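Local coordinates for naphthalene dioxygenase large subunit (Rhodococcus sp., PDB 2B1X), which is the large subunit of a Rieske-type ring-hydroxylating dioxygenase, pairing a [2Fe-2S] cluster domain with a catalytic domain that holds a mononuclear iron(III) ion, at residues D200-F210 / R324-M334; H244-G252 / N423-W431. All coordinates share one frame; numbering follows the deposited sequence.

Contact 1 (D200-F210 / R324-M334)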
loop_
_atom_site.group_PDB
_atom_site.type_symbol
_atom_site.label_atom_id
_atom_site.label_comp_id
_atom_site.label_asym_id
_atom_site.label_seq_id
_atom_site.Cartn_x
_atom_site.Cartn_y
_atom_site.Cartn_z
ATOM N N ASP A 200 8.031 5.363 9.433
ATOM C CA ASP A 200 6.890 6.221 9.134
ATOM C C ASP A 200 6.900 7.487 10.018
ATOM O O ASP A 200 6.006 7.680 10.844
ATOM C CB ASP A 200 5.563 5.423 9.223
ATOM C CG ASP A 200 5.488 4.501 10.470
ATOM O OD1 ASP A 200 6.552 4.129 11.042
ATOM O OD2 ASP A 200 4.384 4.102 10.931
ATOM N N ALA A 201 7.943 8.333 9.855
ATOM C CA ALA A 201 8.069 9.612 10.555
ATOM C C ALA A 201 8.609 10.671 9.596
ATOM O O ALA A 201 9.260 10.357 8.581
ATOM C CB ALA A 201 9.044 9.466 11.744
ATOM N N ASN A 202 8.399 11.941 9.926
ATOM C CA ASN A 202 9.017 13.007 9.149
ATOM C C ASN A 202 10.516 13.064 9.474
ATOM O O ASN A 202 10.918 12.911 10.659
ATOM C CB ASN A 202 8.357 14.358 9.432
ATOM C CG ASN A 202 8.796 15.431 8.444
ATOM O OD1 ASN A 202 9.620 16.264 8.758
ATOM N ND2 ASN A 202 8.243 15.400 7.248
ATOM N N TRP A 203 11.349 13.263 8.441
ATOM C CA TRP A 203 12.806 13.364 8.629
ATOM C C TRP A 203 13.296 14.387 9.675
ATOM O O TRP A 203 14.327 14.176 10.366
ATOM C CB TRP A 203 13.457 13.644 7.252
ATOM C CG TRP A 203 13.223 15.042 6.693
ATOM C CD1 TRP A 203 12.172 15.465 5.907
ATOM C CD2 TRP A 203 14.036 16.186 6.910
ATOM N NE1 TRP A 203 12.306 16.804 5.609
ATOM C CE2 TRP A 203 13.438 17.276 6.225
ATOM C CE3 TRP A 203 15.202 16.426 7.656
ATOM C CZ2 TRP A 203 13.994 18.563 6.231
ATOM C CZ3 TRP A 203 15.752 17.689 7.643
ATOM C CH2 TRP A 203 15.149 18.741 6.943
ATOM N N LYS A 204 12.585 15.507 9.793
ATOM C CA LYS A 204 13.002 16.607 10.673
ATOM C C LYS A 204 13.063 16.198 12.128
ATOM O O LYS A 204 13.796 16.799 12.912
ATOM C CB LYS A 204 12.084 17.850 10.520
ATOM C CG LYS A 204 12.293 18.661 9.224
ATOM C CD LYS A 204 11.348 19.922 9.100
ATOM C CE LYS A 204 9.871 19.529 9.087
ATOM N NZ LYS A 204 9.548 18.716 7.800
ATOM N N LEU A 205 12.301 15.181 12.517
ATOM C CA LEU A 205 12.281 14.750 13.904
ATOM C C LEU A 205 13.598 14.087 14.307
ATOM O O LEU A 205 14.005 14.210 15.468
ATOM C CB LEU A 205 11.088 13.816 14.168
ATOM C CG LEU A 205 9.666 14.394 13.946
ATOM C CD1 LEU A 205 8.590 13.315 14.058
ATOM C CD2 LEU A 205 9.432 15.465 15.020
ATOM N N GLY A 206 14.231 13.345 13.378
ATOM C CA GLY A 206 15.579 12.827 13.582
ATOM C C GLY A 206 16.592 13.967 13.639
ATOM O O GLY A 206 17.440 14.027 14.522
ATOM N N ALA A 207 16.485 14.901 12.706
ATOM C CA ALA A 207 17.406 16.025 12.680
ATOM C C ALA A 207 17.323 16.892 13.967
ATOM O O ALA A 207 18.366 17.260 14.563
ATOM C CB ALA A 207 17.148 16.846 11.415
ATOM N N ASP A 208 16.095 17.167 14.413
ATOM C CA ASP A 208 15.779 17.924 15.652
ATOM C C ASP A 208 16.385 17.248 16.894
ATOM O O ASP A 208 16.951 17.902 17.794
ATOM C CB ASP A 208 14.226 17.993 15.792
ATOM C CG ASP A 208 13.742 18.634 17.097
ATOM O OD1 ASP A 208 13.370 17.898 18.076
ATOM O OD2 ASP A 208 13.672 19.878 17.239
ATOM N N ASN A 209 16.269 15.926 16.940
ATOM C CA ASN A 209 16.766 15.143 18.048
ATOM C C ASN A 209 18.290 15.210 18.185
ATOM O O ASN A 209 18.816 15.475 19.286
ATOM C CB ASN A 209 16.254 13.699 17.925
ATOM C CG ASN A 209 16.750 12.805 19.046
ATOM O OD1 ASN A 209 17.896 12.441 19.053
ATOM N ND2 ASN A 209 15.884 12.469 20.001
ATOM N N PHE A 210 19.003 14.997 17.079
ATOM C CA PHE A 210 20.455 14.975 17.124
ATOM C C PHE A 210 21.061 16.371 17.165
ATOM O O PHE A 210 22.147 16.484 17.651
ATOM C CB PHE A 210 21.089 14.149 15.967
ATOM C CG PHE A 210 21.241 12.689 16.275
ATOM C CD1 PHE A 210 20.125 11.854 16.330
ATOM C CD2 PHE A 210 22.499 12.151 16.573
ATOM C CE1 PHE A 210 20.247 10.485 16.620
ATOM C CE2 PHE A 210 22.647 10.766 16.906
ATOM C CZ PHE A 210 21.507 9.935 16.939
ATOM N N ARG A 324 24.459 9.545 9.995
ATOM C CA ARG A 324 23.219 9.010 9.454
ATOM C C ARG A 324 22.490 10.085 8.640
ATOM O O ARG A 324 22.555 11.267 8.982
ATOM C CB ARG A 324 22.320 8.476 10.595
ATOM C CG ARG A 324 22.197 9.444 11.793
ATOM C CD ARG A 324 23.183 9.147 12.954
ATOM N NE ARG A 324 23.203 7.708 13.197
ATOM C CZ ARG A 324 22.222 7.041 13.797
ATOM N NH1 ARG A 324 21.170 7.708 14.308
ATOM N NH2 ARG A 324 22.309 5.719 13.906
ATOM N N LEU A 325 21.826 9.651 7.567
ATOM C CA LEU A 325 20.880 10.439 6.808
ATOM C C LEU A 325 19.446 10.184 7.229
ATOM O O LEU A 325 18.995 9.026 7.394
ATOM C CB LEU A 325 21.008 10.134 5.318
ATOM C CG LEU A 325 22.275 10.723 4.654
ATOM C CD1 LEU A 325 22.549 10.037 3.327
ATOM C CD2 LEU A 325 22.127 12.270 4.490
ATOM N N TRP A 326 18.705 11.267 7.396
ATOM C CA TRP A 326 17.274 11.137 7.571
ATOM C C TRP A 326 16.739 11.451 6.188
ATOM O O TRP A 326 16.478 12.604 5.861
ATOM C CB TRP A 326 16.741 12.105 8.645
ATOM C CG TRP A 326 17.558 12.134 9.865
ATOM C CD1 TRP A 326 18.380 13.168 10.312
ATOM C CD2 TRP A 326 17.686 11.077 10.825
ATOM N NE1 TRP A 326 18.978 12.798 11.491
ATOM C CE2 TRP A 326 18.554 11.534 11.840
ATOM C CE3 TRP A 326 17.121 9.783 10.944
ATOM C CZ2 TRP A 326 18.906 10.749 12.943
ATOM C CZ3 TRP A 326 17.469 9.003 12.072
ATOM C CH2 TRP A 326 18.370 9.506 13.054
ATOM N N HIS A 327 16.625 10.418 5.359
ATOM C CA HIS A 327 16.253 10.656 3.963
ATOM C C HIS A 327 14.740 10.897 3.762
ATOM O O HIS A 327 13.937 10.044 4.091
ATOM C CB HIS A 327 16.754 9.533 3.041
ATOM C CG HIS A 327 16.531 9.842 1.610
ATOM N ND1 HIS A 327 15.656 9.117 0.824
ATOM C CD2 HIS A 327 16.991 10.856 0.842
ATOM C CE1 HIS A 327 15.623 9.647 -0.385
ATOM N NE2 HIS A 327 16.401 10.717 -0.390
ATOM N N PRO A 328 14.344 12.042 3.206
ATOM C CA PRO A 328 12.911 12.342 3.042
ATOM C C PRO A 328 12.165 11.539 1.945
ATOM O O PRO A 328 12.490 11.613 0.725
ATOM C CB PRO A 328 12.903 13.840 2.677
ATOM C CG PRO A 328 14.181 14.038 1.937
ATOM C CD PRO A 328 15.203 13.138 2.691
ATOM N N LEU A 329 11.125 10.832 2.367
ATOM C CA LEU A 329 10.360 9.986 1.439
ATOM C C LEU A 329 8.962 10.598 1.225
ATOM O O LEU A 329 8.363 10.446 0.163
ATOM C CB LEU A 329 10.256 8.564 1.990
ATOM C CG LEU A 329 11.473 7.656 1.855
ATOM C CD1 LEU A 329 11.129 6.249 2.372
ATOM C CD2 LEU A 329 11.936 7.598 0.379
ATOM N N GLY A 330 8.440 11.270 2.251
ATOM C CA GLY A 330 7.149 11.961 2.149
ATOM C C GLY A 330 6.944 12.709 3.471
ATOM O O GLY A 330 7.863 12.699 4.344
ATOM N N PRO A 331 5.799 13.375 3.613
ATOM C CA PRO A 331 5.507 14.152 4.831
ATOM C C PRO A 331 5.588 13.249 6.070
ATOM O O PRO A 331 5.989 13.704 7.187
ATOM C CB PRO A 331 4.067 14.630 4.617
ATOM C CG PRO A 331 3.523 13.729 3.505
ATOM C CD PRO A 331 4.693 13.416 2.625
ATOM N N ASP A 332 5.255 11.966 5.871
ATOM C CA ASP A 332 5.135 11.081 7.013
ATOM C C ASP A 332 6.009 9.847 6.919
ATOM O O ASP A 332 5.727 8.833 7.564
ATOM C CB ASP A 332 3.667 10.684 7.238
ATOM C CG ASP A 332 3.059 10.066 6.037
ATOM O OD1 ASP A 332 3.792 9.834 5.033
ATOM O OD2 ASP A 332 1.828 9.823 5.999
ATOM N N LYS A 333 7.086 9.942 6.141
ATOM C CA LYS A 333 7.909 8.781 5.878
ATOM C C LYS A 333 9.372 9.148 5.614
ATOM O O LYS A 333 9.666 10.132 4.967
ATOM C CB LYS A 333 7.307 8.026 4.688
ATOM C CG LYS A 333 7.774 6.568 4.530
ATOM C CD LYS A 333 7.126 5.927 3.282
ATOM C CE LYS A 333 7.735 4.573 2.941
ATOM N NZ LYS A 333 7.031 3.865 1.762
ATOM N N MET A 334 10.305 8.393 6.180
ATOM C CA MET A 334 11.691 8.637 5.838
ATOM C C MET A 334 12.440 7.319 5.715
ATOM O O MET A 334 11.955 6.290 6.199
ATOM C CB MET A 334 12.324 9.576 6.879
ATOM C CG MET A 334 12.494 8.916 8.288
ATOM S SD MET A 334 13.784 9.757 9.260
ATOM C CE MET A 334 13.064 9.629 10.902
HETATM O O HOH W 1 10.195 12.759 5.727
#

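Contact 2 (H244-G252 / N423-W431)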
loop_
_atom_site.group_PDB
_atom_site.type_symbol
_atom_site.label_atom_id
_atom_site.label_comp_id
_atom_site.label_asym_id
_atom_site.label_seq_id
_atom_site.Cartn_x
_atom_site.Cartn_y
_atom_site.Cartn_z
ATOM N N HIS A 244 25.808 26.321 18.427
ATOM C CA HIS A 244 25.280 26.391 17.080
ATOM C C HIS A 244 26.007 27.417 16.275
ATOM O O HIS A 244 26.692 28.286 16.801
ATOM C CB HIS A 244 23.765 26.600 17.029
ATOM C CG HIS A 244 23.322 27.991 17.335
ATOM N ND1 HIS A 244 22.993 28.408 18.607
ATOM C CD2 HIS A 244 23.135 29.060 16.528
ATOM C CE1 HIS A 244 22.610 29.669 18.565
ATOM N NE2 HIS A 244 22.680 30.088 17.314
ATOM N N THR A 245 25.760 27.325 14.990
ATOM C CA THR A 245 26.533 27.992 13.969
ATOM C C THR A 245 25.493 28.595 12.995
ATOM O O THR A 245 24.307 28.373 13.182
ATOM C CB THR A 245 27.355 26.818 13.413
ATOM O OG1 THR A 245 28.721 26.980 13.776
ATOM C CG2 THR A 245 27.239 26.580 11.925
ATOM N N GLY A 246 25.912 29.362 11.991
ATOM C CA GLY A 246 24.991 29.794 10.949
ATOM C C GLY A 246 24.569 28.600 10.081
ATOM O O GLY A 246 25.064 27.499 10.280
ATOM N N HIS A 247 23.663 28.815 9.133
ATOM C CA HIS A 247 23.122 27.725 8.264
ATOM C C HIS A 247 22.466 26.539 9.009
ATOM O O HIS A 247 22.475 25.377 8.523
ATOM C CB HIS A 247 24.162 27.184 7.270
ATOM C CG HIS A 247 24.923 28.250 6.549
ATOM N ND1 HIS A 247 24.442 28.864 5.418
ATOM C CD2 HIS A 247 26.130 28.798 6.784
ATOM C CE1 HIS A 247 25.319 29.752 4.986
ATOM N NE2 HIS A 247 26.355 29.731 5.800
ATOM N N GLY A 248 21.865 26.821 10.160
ATOM C CA GLY A 248 21.073 25.798 10.827
ATOM C C GLY A 248 21.852 24.712 11.547
ATOM O O GLY A 248 21.223 23.828 12.146
ATOM N N HIS A 249 23.189 24.776 11.541
ATOM C CA HIS A 249 23.988 23.675 12.111
ATOM C C HIS A 249 24.131 23.806 13.621
ATOM O O HIS A 249 24.240 24.920 14.155
ATOM C CB HIS A 249 25.392 23.594 11.528
ATOM C CG HIS A 249 25.477 23.665 10.039
ATOM N ND1 HIS A 249 24.791 22.808 9.208
ATOM C CD2 HIS A 249 26.220 24.459 9.229
ATOM C CE1 HIS A 249 25.099 23.075 7.951
ATOM N NE2 HIS A 249 25.952 24.081 7.933
ATOM N N GLY A 250 24.161 22.665 14.323
ATOM C CA GLY A 250 24.455 22.713 15.743
ATOM C C GLY A 250 24.870 21.352 16.262
ATOM O O GLY A 250 24.623 20.324 15.606
ATOM N N LEU A 251 25.403 21.351 17.474
ATOM C CA LEU A 251 25.872 20.141 18.155
ATOM C C LEU A 251 25.905 20.331 19.664
ATOM O O LEU A 251 25.844 21.455 20.163
ATOM C CB LEU A 251 27.288 19.785 17.718
ATOM C CG LEU A 251 28.467 20.679 18.090
ATOM C CD1 LEU A 251 29.765 19.846 18.122
ATOM C CD2 LEU A 251 28.615 21.878 17.143
ATOM N N GLY A 252 26.025 19.222 20.382
ATOM C CA GLY A 252 26.305 19.268 21.816
ATOM C C GLY A 252 27.465 18.361 22.140
ATOM O O GLY A 252 27.664 17.367 21.467
ATOM N N ASN A 423 19.844 25.098 19.863
ATOM C CA ASN A 423 20.205 24.419 18.608
ATOM C C ASN A 423 19.010 24.053 17.736
ATOM O O ASN A 423 19.033 24.321 16.526
ATOM C CB ASN A 423 21.061 23.185 18.865
ATOM C CG ASN A 423 22.418 23.536 19.396
ATOM O OD1 ASN A 423 22.756 24.742 19.558
ATOM N ND2 ASN A 423 23.243 22.487 19.683
ATOM N N GLN A 424 17.978 23.467 18.331
ATOM C CA GLN A 424 16.746 23.127 17.582
ATOM C C GLN A 424 16.076 24.381 16.997
ATOM O O GLN A 424 15.568 24.364 15.873
ATOM C CB GLN A 424 15.744 22.369 18.465
ATOM C CG GLN A 424 16.246 21.004 19.027
ATOM C CD GLN A 424 17.013 21.073 20.366
ATOM O OE1 GLN A 424 17.855 21.944 20.575
ATOM N NE2 GLN A 424 16.725 20.126 21.257
ATOM N N ARG A 425 16.123 25.478 17.764
ATOM C CA ARG A 425 15.541 26.740 17.329
ATOM C C ARG A 425 16.272 27.334 16.128
ATOM O O ARG A 425 15.640 27.852 15.217
ATOM C CB ARG A 425 15.574 27.744 18.481
ATOM C CG ARG A 425 14.397 27.530 19.489
ATOM C CD ARG A 425 14.068 28.801 20.255
ATOM N NE ARG A 425 15.130 28.953 21.174
ATOM C CZ ARG A 425 15.927 29.991 21.326
ATOM N NH1 ARG A 425 15.801 31.135 20.649
ATOM N NH2 ARG A 425 16.871 29.862 22.227
ATOM N N ASN A 426 17.606 27.309 16.188
ATOM C CA ASN A 426 18.479 27.718 15.088
ATOM C C ASN A 426 18.272 26.866 13.833
ATOM O O ASN A 426 18.316 27.360 12.721
ATOM C CB ASN A 426 19.939 27.615 15.559
ATOM C CG ASN A 426 20.949 28.029 14.500
ATOM O OD1 ASN A 426 20.962 29.166 14.049
ATOM N ND2 ASN A 426 21.825 27.105 14.122
ATOM N N PHE A 427 18.057 25.573 14.017
ATOM C CA PHE A 427 17.862 24.676 12.888
ATOM C C PHE A 427 16.544 25.063 12.197
ATOM O O PHE A 427 16.490 25.223 10.980
ATOM C CB PHE A 427 17.844 23.228 13.408
ATOM C CG PHE A 427 17.492 22.199 12.365
ATOM C CD1 PHE A 427 18.490 21.468 11.748
ATOM C CD2 PHE A 427 16.155 21.930 12.055
ATOM C CE1 PHE A 427 18.185 20.487 10.800
ATOM C CE2 PHE A 427 15.839 20.956 11.087
ATOM C CZ PHE A 427 16.877 20.219 10.487
ATOM N N LEU A 428 15.487 25.227 12.994
ATOM C CA LEU A 428 14.164 25.509 12.443
ATOM C C LEU A 428 14.059 26.915 11.911
ATOM O O LEU A 428 13.303 27.164 10.981
ATOM C CB LEU A 428 13.079 25.243 13.499
ATOM C CG LEU A 428 12.869 23.757 13.754
ATOM C CD1 LEU A 428 11.900 23.546 14.907
ATOM C CD2 LEU A 428 12.419 22.997 12.482
ATOM N N GLU A 429 14.795 27.845 12.515
ATOM C CA GLU A 429 14.860 29.213 11.991
ATOM C C GLU A 429 15.416 29.221 10.582
ATOM O O GLU A 429 14.843 29.890 9.685
ATOM C CB GLU A 429 15.716 30.140 12.901
ATOM C CG GLU A 429 15.844 31.559 12.351
ATOM C CD GLU A 429 16.596 32.523 13.253
ATOM O OE1 GLU A 429 17.725 32.217 13.697
ATOM O OE2 GLU A 429 16.065 33.619 13.492
ATOM N N TYR A 430 16.533 28.526 10.376
ATOM C CA TYR A 430 17.131 28.436 9.050
ATOM C C TYR A 430 16.186 27.717 8.073
ATOM O O TYR A 430 16.024 28.142 6.951
ATOM C CB TYR A 430 18.509 27.774 9.074
ATOM C CG TYR A 430 19.269 27.821 7.743
ATOM C CD1 TYR A 430 19.533 29.039 7.086
ATOM C CD2 TYR A 430 19.712 26.632 7.129
ATOM C CE1 TYR A 430 20.223 29.066 5.858
ATOM C CE2 TYR A 430 20.418 26.654 5.934
ATOM C CZ TYR A 430 20.646 27.870 5.294
ATOM O OH TYR A 430 21.339 27.866 4.118
ATOM N N TRP A 431 15.541 26.646 8.543
ATOM C CA TRP A 431 14.597 25.890 7.704
ATOM C C TRP A 431 13.484 26.869 7.254
ATOM O O TRP A 431 13.154 26.921 6.091
ATOM C CB TRP A 431 14.041 24.691 8.528
ATOM C CG TRP A 431 12.992 23.872 7.831
ATOM C CD1 TRP A 431 13.204 22.790 7.069
ATOM C CD2 TRP A 431 11.585 24.096 7.841
ATOM N NE1 TRP A 431 12.018 22.285 6.589
ATOM C CE2 TRP A 431 10.994 23.070 7.051
ATOM C CE3 TRP A 431 10.750 25.051 8.443
ATOM C CZ2 TRP A 431 9.608 22.992 6.810
ATOM C CZ3 TRP A 431 9.367 24.968 8.217
ATOM C CH2 TRP A 431 8.814 23.930 7.411
HETATM O O HOH W 2 23.698 26.926 21.042
HETATM O O HOH W 3 21.410 24.278 15.251
HETATM O O HOH W 4 21.463 29.450 11.161
#

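Contact 1 (D200-F210 / R324-M334)
In the catalytic domain, helix 204-210 lies against the antiparallel sheet that includes strands 318-330 and 333-343, and Gly206 and Ala207 sit on the indole of Trp326. Gly206 CA stands 3.9 Å from the centroid of the five-membered ring of Trp326, 17° off the ring normal, a CH-pi contact that brings the helix backbone directly onto the ring. The other face of the indole carries Arg324 CG, offset toward the rim, and Trp326 NE1 hydrogen-bonds to Ser303 OG. Phe210 CD1 meets the indole edge at Trp326 CZ2 (3.8 Å), the two ring planes 48° apart. The sheet turns at Gly330-Lys333, a type I turn next to a classic beta bulge in which Leu329 and Gly330 both face Lys333. Asn202 clasps this hairpin: with CG opposite the backbone N (chi1 -169°), its amide is carried out to Pro331 O, to which ND2 donates at 2.8 Å from above the carbonyl plane. Asn202 OD1 takes Lys204 N, a capping bond, and Lys204 NZ, also salt-bridged to Glu37, from opposite faces. Nearby, a water accepts from Trp203 N and donates to Gly330 O. Trp203 CD1 packs on Pro328 CB at 3.7 Å, and Trp203 NE1 hydrogen-bonds to Glu37 OE1.

Contact 2 (H244-G252 / N423-W431)
Strand 250-252 and helix 423-431 run nearly antiparallel, at 166° with their axes 8.6 Å apart, and the type I' turn Gly246-His249 brings Gly248 CA to 4.0 Å from Phe427 CA. Gly248 has positive phi and no side chain, which suits so close an approach; its O lies 3.5 Å from Phe427 CA in a CA-H...O contact. Beside it, His247 CA sits over the centre of the Tyr430 ring, 3.6 Å from the centroid, and the imidazole of His247 turns its edge toward the phenol face in an offset edge-to-face pair, planes at 88°. Asn426, its CG swung away from the backbone N (chi1 -179°), thereby extends toward the turn, where ND2 donates to Thr245 O at 2.9 Å, approaching nearly along the C=O direction although the N-H is bent off it and the oxygen is tilted from the amide plane. CB of the same residue rests over one face of the His244 ring. One turn earlier in the helix, Asn423 ND2 donates to Leu251 O at 2.8 Å, arriving from above the carbonyl plane, and also bonds to Val211 O. Water bridges Gly248 O, Asn423 O and Asn426 ND2, and a second water accepts from Gly248 N and donates to Asn426 OD1. Backbone polar atoms of Thr245, Gly248 and Leu251, buried against the helix, are thus satisfied by two carboxamides and ordered water.

In the fold
Contacts 1 and 2 lie in the same catalytic domain with centres 16 Å apart, and both place a helix against one antiparallel sheet. They meet directly through the two helices: Ala207 CB packs on Phe427 CZ at 3.5 Å, Lys204 CD approaches Trp431 NE1 at 3.5 Å, and Asp208 OD2 lies 3.3 Å from Gln424 CG. Glu37 joins them too, bonded to Trp203 and Lys204 of contact 1 and to Trp431 of contact 2. Contact 1 is closer to the iron(III) ion, about 6 Å from the Phe210 side chain, against about 13 Å from Gly252 in contact 2; Asn209 touches the iron ligand His216. Asp208 forms a salt bridge with Arg91, and Asn209 a hydrogen bond with Tyr110, of a second copy of this subunit, residues of its Rieske cluster pocket.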